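Local atomic coordinates of beta-lactamase (Serratia marcescens, PDB entry 5GWA), a protein that acts as a class A extended-spectrum beta-lactamase, probably hydrolysing beta-lactam antibiotics to substituted beta-amino acids. Residues K70-K75 with C116-R121; K88-N93 with F100-K105. All blocks are in the same frame, centred on the assembly; numbering follows the deposited sequence.

Overall arrangement
Both contacts belong to the same part of the chain, on one side of its centre, and their centres lie about 9 Å apart. Interaction 1 is buried and purely apolar: strand 71-74 rests on helix 113-123. Interaction 2 is at the surface and polar: a tyrosine after helix 86-90 meets a glutamate of helix 100-109, and sodium ions sit at both ends. Along the chain, 88-93 and 100-105 fall inside the loop closed by interaction 1. The two also touch. F100 N lies 3.0 Å from K70 O, and L119 of interaction 1 packs on I103 and I104. Helix 100-109 therefore shows hydrophobic residues to interaction 1 and E102 to interaction 2.

Interaction 1. Residues K70-K75 with C116-R121; sequences KKLFVK and CDILFR
A strand-on-helix contact in the helical domain of the class A beta-lactamase fold brings L72 and V74 against I118. Strand 71-74 pairs antiparallel with strand 96-99 in a two-stranded sheet. L72 and V74 lie on the face of this small sheet that meets helix 113-123. The backbones stay well apart, with V74 CA 7.9 Å from I118 CA, and the side chains bridge the gap.

I118 is the one helix residue that touches both strand side chains, and it uses a different branch for each. Its CG2 stands anti to the backbone N and meets L72 CD1 at 3.8 Å. The L72 and I118 side chains run past each other in opposite directions, so this contact is methyl against methyl, alongside. The longer branch of I118 starts anti to the carbonyl carbon (chi1 -73°) and stays extended (chi2 164°). This carries CD1 away from L72 and over to V74. There the two side chains cross at about a right angle.

Neighbouring residues pack round the same side chains. F100 and I103 of helix 100-109 pack on L72, and I103 also on V74, which L79 touches too. L119, next to I118, turns instead to L53 of helix 49-63 and to helix 100-109. On another side of helix 113-123, both carboxylate oxygens of D117 accept backbone N-H groups, from E147 and E148. Helix 113-123 thus touches the two-stranded sheet through I118 and E147, an inhibitor-pocket residue, through D117. The side chain of I118 is about 14 Å from the bound inhibitor.

The contact with V74 is made by both of its methyl groups: I118 CD1 lies 3.8 Å from V74 CG1 and 4.2 Å from V74 CG2.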
loop_
_atom_site.group_PDB
_atom_site.type_symbol
_atom_site.label_atom_id
_atom_site.label_comp_id
_atom_site.label_asym_id
_atom_site.label_seq_id
_atom_site.Cartn_x
_atom_site.Cartn_y
_atom_site.Cartn_z
ATOM N N LYS A 70 -10.868 12.318 -21.319
ATOM C CA LYS A 70 -12.176 11.879 -20.839
ATOM C C LYS A 70 -12.008 11.212 -19.470
ATOM O O LYS A 70 -10.896 10.817 -19.076
ATOM C CB LYS A 70 -12.865 10.967 -21.817
ATOM C CG LYS A 70 -13.214 11.668 -23.127
ATOM C CD LYS A 70 -14.145 12.851 -22.896
ATOM C CE LYS A 70 -14.972 13.149 -24.140
ATOM N NZ LYS A 70 -15.712 11.935 -24.594
ATOM N N LYS A 71 -13.083 11.232 -18.689
ATOM C CA LYS A 71 -13.011 10.845 -17.272
ATOM C C LYS A 71 -13.913 9.681 -16.897
ATOM O O LYS A 71 -15.085 9.617 -17.307
ATOM C CB LYS A 71 -13.378 12.013 -16.377
ATOM C CG LYS A 71 -12.477 13.224 -16.580
ATOM C CD LYS A 71 -12.783 14.302 -15.581
ATOM C CE LYS A 71 -11.973 15.555 -15.877
ATOM N NZ LYS A 71 -12.265 16.665 -14.946
ATOM N N LEU A 72 -13.352 8.760 -16.113
ATOM C CA LEU A 72 -14.096 7.736 -15.416
ATOM C C LEU A 72 -14.629 8.225 -14.091
ATOM O O LEU A 72 -13.955 9.002 -13.402
ATOM C CB LEU A 72 -13.212 6.510 -15.182
ATOM C CG LEU A 72 -12.598 5.847 -16.399
ATOM C CD1 LEU A 72 -11.700 4.695 -16.031
ATOM C CD2 LEU A 72 -13.697 5.349 -17.310
ATOM N N PHE A 73 -15.802 7.723 -13.678
ATOM C CA PHE A 73 -16.219 7.953 -12.307
ATOM C C PHE A 73 -15.611 6.896 -11.409
ATOM O O PHE A 73 -15.850 5.717 -11.580
ATOM C CB PHE A 73 -17.758 7.935 -12.167
ATOM C CG PHE A 73 -18.239 8.438 -10.825
ATOM C CD1 PHE A 73 -18.342 9.775 -10.590
ATOM C CD2 PHE A 73 -18.479 7.553 -9.787
ATOM C CE1 PHE A 73 -18.746 10.253 -9.349
ATOM C CE2 PHE A 73 -18.872 8.027 -8.538
ATOM C CZ PHE A 73 -19.007 9.364 -8.337
ATOM N N VAL A 74 -14.718 7.320 -10.518
ATOM C CA VAL A 74 -14.039 6.415 -9.620
ATOM C C VAL A 74 -14.777 6.384 -8.295
ATOM O O VAL A 74 -14.829 7.383 -7.566
ATOM C CB VAL A 74 -12.571 6.867 -9.437
ATOM C CG1 VAL A 74 -11.839 5.983 -8.422
ATOM C CG2 VAL A 74 -11.870 6.842 -10.798
ATOM N N LYS A 75 -15.470 5.274 -8.080
ATOM C CA LYS A 75 -16.226 5.059 -6.833
ATOM C C LYS A 75 -15.290 4.941 -5.653
ATOM O O LYS A 75 -14.183 4.491 -5.795
ATOM C CB LYS A 75 -17.037 3.755 -6.921
ATOM C CG LYS A 75 -18.227 3.852 -7.850
ATOM C CD LYS A 75 -19.146 2.642 -7.701
ATOM C CE LYS A 75 -18.609 1.419 -8.408
ATOM N NZ LYS A 75 -19.714 0.431 -8.627
ATOM N N CYS A 116 -4.658 0.412 -11.489
ATOM C CA CYS A 116 -4.460 -0.783 -12.289
ATOM C C CYS A 116 -5.796 -1.534 -12.475
ATOM O O CYS A 116 -6.233 -1.817 -13.590
ATOM C CB CYS A 116 -3.429 -1.681 -11.615
ATOM S SG CYS A 116 -3.209 -3.302 -12.363
ATOM N N ASP A 117 -6.473 -1.806 -11.384
ATOM C CA ASP A 117 -7.688 -2.588 -11.456
ATOM C C ASP A 117 -8.849 -1.827 -12.058
ATOM O O ASP A 117 -9.655 -2.429 -12.775
ATOM C CB ASP A 117 -8.020 -3.202 -10.091
ATOM C CG ASP A 117 -7.056 -4.316 -9.698
ATOM O OD1 ASP A 117 -6.096 -4.671 -10.442
ATOM O OD2 ASP A 117 -7.261 -4.857 -8.602
ATOM N N ILE A 118 -8.903 -0.517 -11.850
ATOM C CA ILE A 118 -9.889 0.355 -12.543
ATOM C C ILE A 118 -9.706 0.253 -14.069
ATOM O O ILE A 118 -10.664 0.029 -14.830
ATOM C CB ILE A 118 -9.722 1.830 -12.102
ATOM C CG1 ILE A 118 -10.248 2.018 -10.673
ATOM C CG2 ILE A 118 -10.447 2.767 -13.049
ATOM C CD1 ILE A 118 -9.776 3.296 -10.045
ATOM N N LEU A 119 -8.454 0.232 -14.498
ATOM C CA LEU A 119 -8.143 0.126 -15.917
ATOM C C LEU A 119 -8.379 -1.283 -16.467
ATOM O O LEU A 119 -8.843 -1.403 -17.611
ATOM C CB LEU A 119 -6.705 0.620 -16.186
ATOM C CG LEU A 119 -6.463 2.127 -15.971
ATOM C CD1 LEU A 119 -4.998 2.469 -16.108
ATOM C CD2 LEU A 119 -7.311 3.007 -16.894
ATOM N N PHE A 120 -8.095 -2.341 -15.711
ATOM C CA PHE A 120 -8.475 -3.715 -16.113
ATOM C C PHE A 120 -9.973 -3.786 -16.350
ATOM O O PHE A 120 -10.426 -4.275 -17.390
ATOM C CB PHE A 120 -8.053 -4.768 -15.085
ATOM C CG PHE A 120 -6.681 -5.330 -15.305
ATOM C CD1 PHE A 120 -6.350 -5.975 -16.473
ATOM C CD2 PHE A 120 -5.723 -5.221 -14.306
ATOM C CE1 PHE A 120 -5.075 -6.456 -16.675
ATOM C CE2 PHE A 120 -4.500 -5.849 -14.437
ATOM C CZ PHE A 120 -4.152 -6.421 -15.623
ATOM N N ARG A 121 -10.743 -3.165 -15.470
ATOM C CA ARG A 121 -12.199 -3.167 -15.666
ATOM C C ARG A 121 -12.629 -2.399 -16.904
ATOM O O ARG A 121 -13.445 -2.937 -17.715
ATOM C CB ARG A 121 -12.915 -2.721 -14.401
ATOM C CG ARG A 121 -12.878 -3.825 -13.338
ATOM C CD ARG A 121 -13.742 -3.537 -12.113
ATOM N NE ARG A 121 -13.222 -2.417 -11.328
ATOM C CZ ARG A 121 -12.284 -2.520 -10.390
ATOM N NH1 ARG A 121 -11.756 -3.702 -10.107
ATOM N NH2 ARG A 121 -11.920 -1.446 -9.695
#

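Interaction 2. Residues K88-N93 with F100-K105; sequences KDKYPN and FSEIIK. With NA (sodium ion), chain S; NA (sodium ion), chain I; SO4 (sulfate ion), chain D.
The carboxylate of E102 divides its two oxygens between Y91 and a sodium ion. Y91 OH donates a short hydrogen bond of 2.6 Å to E102 OE2. E102 OE1 binds the sodium ion at 2.7 Å, together with a water, and S99 belongs to the same metal site. The hydroxyl meets OE2 on its syn side, 18° out of the carboxylate plane. The two side chains come from opposite directions, and the ring and carboxylate planes are 55° apart. OE2 lies at the edge of the ring, near its plane. E102 reaches this far because CG is anti to the backbone N (chi1 -180°) and the chain beyond it is extended.

K90 lies over one face of the Y91 ring, with CG 3.7 Å above its centre. Its NZ stops 5.5 Å from E102 OE2, too far for a salt bridge. The backbone of Y91 serves a second sodium ion: Y91 O and P92 O both bind it. K88 NZ donates a hydrogen bond to O4 of a sulfate, probably from the crystallisation liquor, with a weak second one to O3. The sulfate also bonds to G198 N of the second subunit.

E102 thus accepts a hydrogen bond at one oxygen and binds a cation at the other, with a lysine nearby. All three would favour the ionised carboxylate.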
loop_
_atom_site.group_PDB
_atom_site.type_symbol
_atom_site.label_atom_id
_atom_site.label_comp_id
_atom_site.label_asym_id
_atom_site.label_seq_id
_atom_site.Cartn_x
_atom_site.Cartn_y
_atom_site.Cartn_z
ATOM N N LYS A 88 -5.577 6.716 -3.731
ATOM C CA LYS A 88 -6.447 6.681 -2.585
ATOM C C LYS A 88 -6.028 7.748 -1.577
ATOM O O LYS A 88 -6.863 8.430 -1.006
ATOM C CB LYS A 88 -6.463 5.310 -1.952
ATOM C CG LYS A 88 -7.370 5.266 -0.733
ATOM C CD LYS A 88 -7.573 3.887 -0.190
ATOM C CE LYS A 88 -8.679 3.909 0.868
ATOM N NZ LYS A 88 -10.026 4.298 0.350
ATOM N N ASP A 89 -4.739 7.874 -1.285
ATOM C CA ASP A 89 -4.363 8.910 -0.338
ATOM C C ASP A 89 -4.650 10.326 -0.860
ATOM O O ASP A 89 -4.871 11.247 -0.072
ATOM C CB ASP A 89 -2.883 8.791 -0.010
ATOM C CG ASP A 89 -2.476 9.570 1.231
ATOM O OD1 ASP A 89 -3.101 9.447 2.288
ATOM O OD2 ASP A 89 -1.460 10.271 1.125
ATOM N N LYS A 90 -4.583 10.500 -2.173
ATOM C CA LYS A 90 -4.896 11.798 -2.782
ATOM C C LYS A 90 -6.405 12.097 -2.691
ATOM O O LYS A 90 -6.787 13.250 -2.454
ATOM C CB LYS A 90 -4.428 11.878 -4.209
ATOM C CG LYS A 90 -4.575 13.276 -4.836
ATOM C CD LYS A 90 -3.966 13.314 -6.211
ATOM C CE LYS A 90 -4.052 14.713 -6.810
ATOM N NZ LYS A 90 -3.222 15.696 -6.060
ATOM N N TYR A 91 -7.230 11.058 -2.844
ATOM C CA TYR A 91 -8.683 11.222 -2.938
ATOM C C TYR A 91 -9.357 10.273 -1.985
ATOM O O TYR A 91 -10.005 9.302 -2.385
ATOM C CB TYR A 91 -9.145 10.929 -4.359
ATOM C CG TYR A 91 -8.479 11.786 -5.430
ATOM C CD1 TYR A 91 -8.733 13.139 -5.511
ATOM C CD2 TYR A 91 -7.690 11.223 -6.428
ATOM C CE1 TYR A 91 -8.118 13.923 -6.463
ATOM C CE2 TYR A 91 -7.075 12.003 -7.399
ATOM C CZ TYR A 91 -7.341 13.364 -7.433
ATOM O OH TYR A 91 -6.837 14.156 -8.430
ATOM N N PRO A 92 -9.251 10.529 -0.680
ATOM C CA PRO A 92 -9.727 9.560 0.282
ATOM C C PRO A 92 -11.233 9.285 0.320
ATOM O O PRO A 92 -11.613 8.157 0.624
ATOM C CB PRO A 92 -9.246 10.102 1.641
ATOM C CG PRO A 92 -8.657 11.418 1.359
ATOM C CD PRO A 92 -8.432 11.589 -0.095
ATOM N N ASN A 93 -12.026 10.213 -0.212
ATOM C CA ASN A 93 -13.464 10.029 -0.318
ATOM C C ASN A 93 -13.853 9.350 -1.619
ATOM O O ASN A 93 -14.921 8.767 -1.730
ATOM C CB ASN A 93 -14.186 11.349 -0.222
ATOM C CG ASN A 93 -14.466 11.727 1.198
ATOM O OD1 ASN A 93 -15.372 11.168 1.836
ATOM N ND2 ASN A 93 -13.592 12.522 1.757
ATOM N N PHE A 100 -8.601 9.409 -17.847
ATOM C CA PHE A 100 -7.766 8.270 -18.174
ATOM C C PHE A 100 -6.302 8.682 -18.007
ATOM O O PHE A 100 -5.489 7.889 -17.554
ATOM C CB PHE A 100 -7.983 7.819 -19.617
ATOM C CG PHE A 100 -9.315 7.232 -19.859
ATOM C CD1 PHE A 100 -9.592 5.923 -19.523
ATOM C CD2 PHE A 100 -10.314 7.985 -20.499
ATOM C CE1 PHE A 100 -10.843 5.377 -19.735
ATOM C CE2 PHE A 100 -11.542 7.432 -20.740
ATOM C CZ PHE A 100 -11.816 6.131 -20.361
ATOM N N SER A 101 -5.944 9.879 -18.485
ATOM C CA SER A 101 -4.565 10.376 -18.331
ATOM C C SER A 101 -4.061 10.306 -16.882
ATOM O O SER A 101 -3.003 9.719 -16.602
ATOM C CB SER A 101 -4.467 11.824 -18.807
ATOM O OG SER A 101 -3.178 12.345 -18.555
ATOM N N GLU A 102 -4.829 10.860 -15.968
ATOM C CA GLU A 102 -4.421 10.918 -14.572
ATOM C C GLU A 102 -4.313 9.488 -14.038
ATOM O O GLU A 102 -3.423 9.172 -13.211
ATOM C CB GLU A 102 -5.448 11.686 -13.722
ATOM C CG GLU A 102 -5.018 11.760 -12.265
ATOM C CD GLU A 102 -5.764 12.761 -11.378
ATOM O OE1 GLU A 102 -6.532 13.602 -11.888
ATOM O OE2 GLU A 102 -5.441 12.845 -10.172
ATOM N N ILE A 103 -5.285 8.661 -14.354
ATOM C CA ILE A 103 -5.295 7.294 -13.818
ATOM C C ILE A 103 -4.104 6.509 -14.354
ATOM O O ILE A 103 -3.401 5.827 -13.585
ATOM C CB ILE A 103 -6.620 6.540 -14.113
ATOM C CG1 ILE A 103 -7.783 7.237 -13.378
ATOM C CG2 ILE A 103 -6.518 5.058 -13.701
ATOM C CD1 ILE A 103 -9.147 6.829 -13.903
ATOM N N ILE A 104 -3.835 6.616 -15.664
ATOM C CA ILE A 104 -2.694 5.908 -16.228
ATOM C C ILE A 104 -1.356 6.393 -15.659
ATOM O O ILE A 104 -0.490 5.562 -15.342
ATOM C CB ILE A 104 -2.662 6.038 -17.759
ATOM C CG1 ILE A 104 -3.870 5.382 -18.352
ATOM C CG2 ILE A 104 -1.362 5.465 -18.293
ATOM C CD1 ILE A 104 -4.156 5.773 -19.798
ATOM N N LYS A 105 -1.198 7.705 -15.447
ATOM C CA LYS A 105 0.045 8.245 -14.911
ATOM C C LYS A 105 0.258 7.706 -13.505
ATOM O O LYS A 105 1.343 7.260 -13.172
ATOM C CB LYS A 105 0.040 9.771 -14.848
ATOM C CG LYS A 105 0.173 10.422 -16.204
ATOM C CD LYS A 105 0.283 11.925 -16.012
ATOM C CE LYS A 105 0.270 12.663 -17.337
ATOM N NZ LYS A 105 0.480 14.106 -17.072
HETATM NA NA NA S . -10.789 6.857 -1.283
HETATM NA NA NA I . -8.421 13.991 -13.814
HETATM S S SO4 D . -11.348 4.239 3.645
HETATM O O1 SO4 D . -12.345 4.143 4.742
HETATM O O2 SO4 D . -10.063 4.641 4.206
HETATM O O3 SO4 D . -11.277 2.886 3.040
HETATM O O4 SO4 D . -11.813 5.172 2.577
HETATM O O HOH W 1 -8.164 15.938 -15.660
#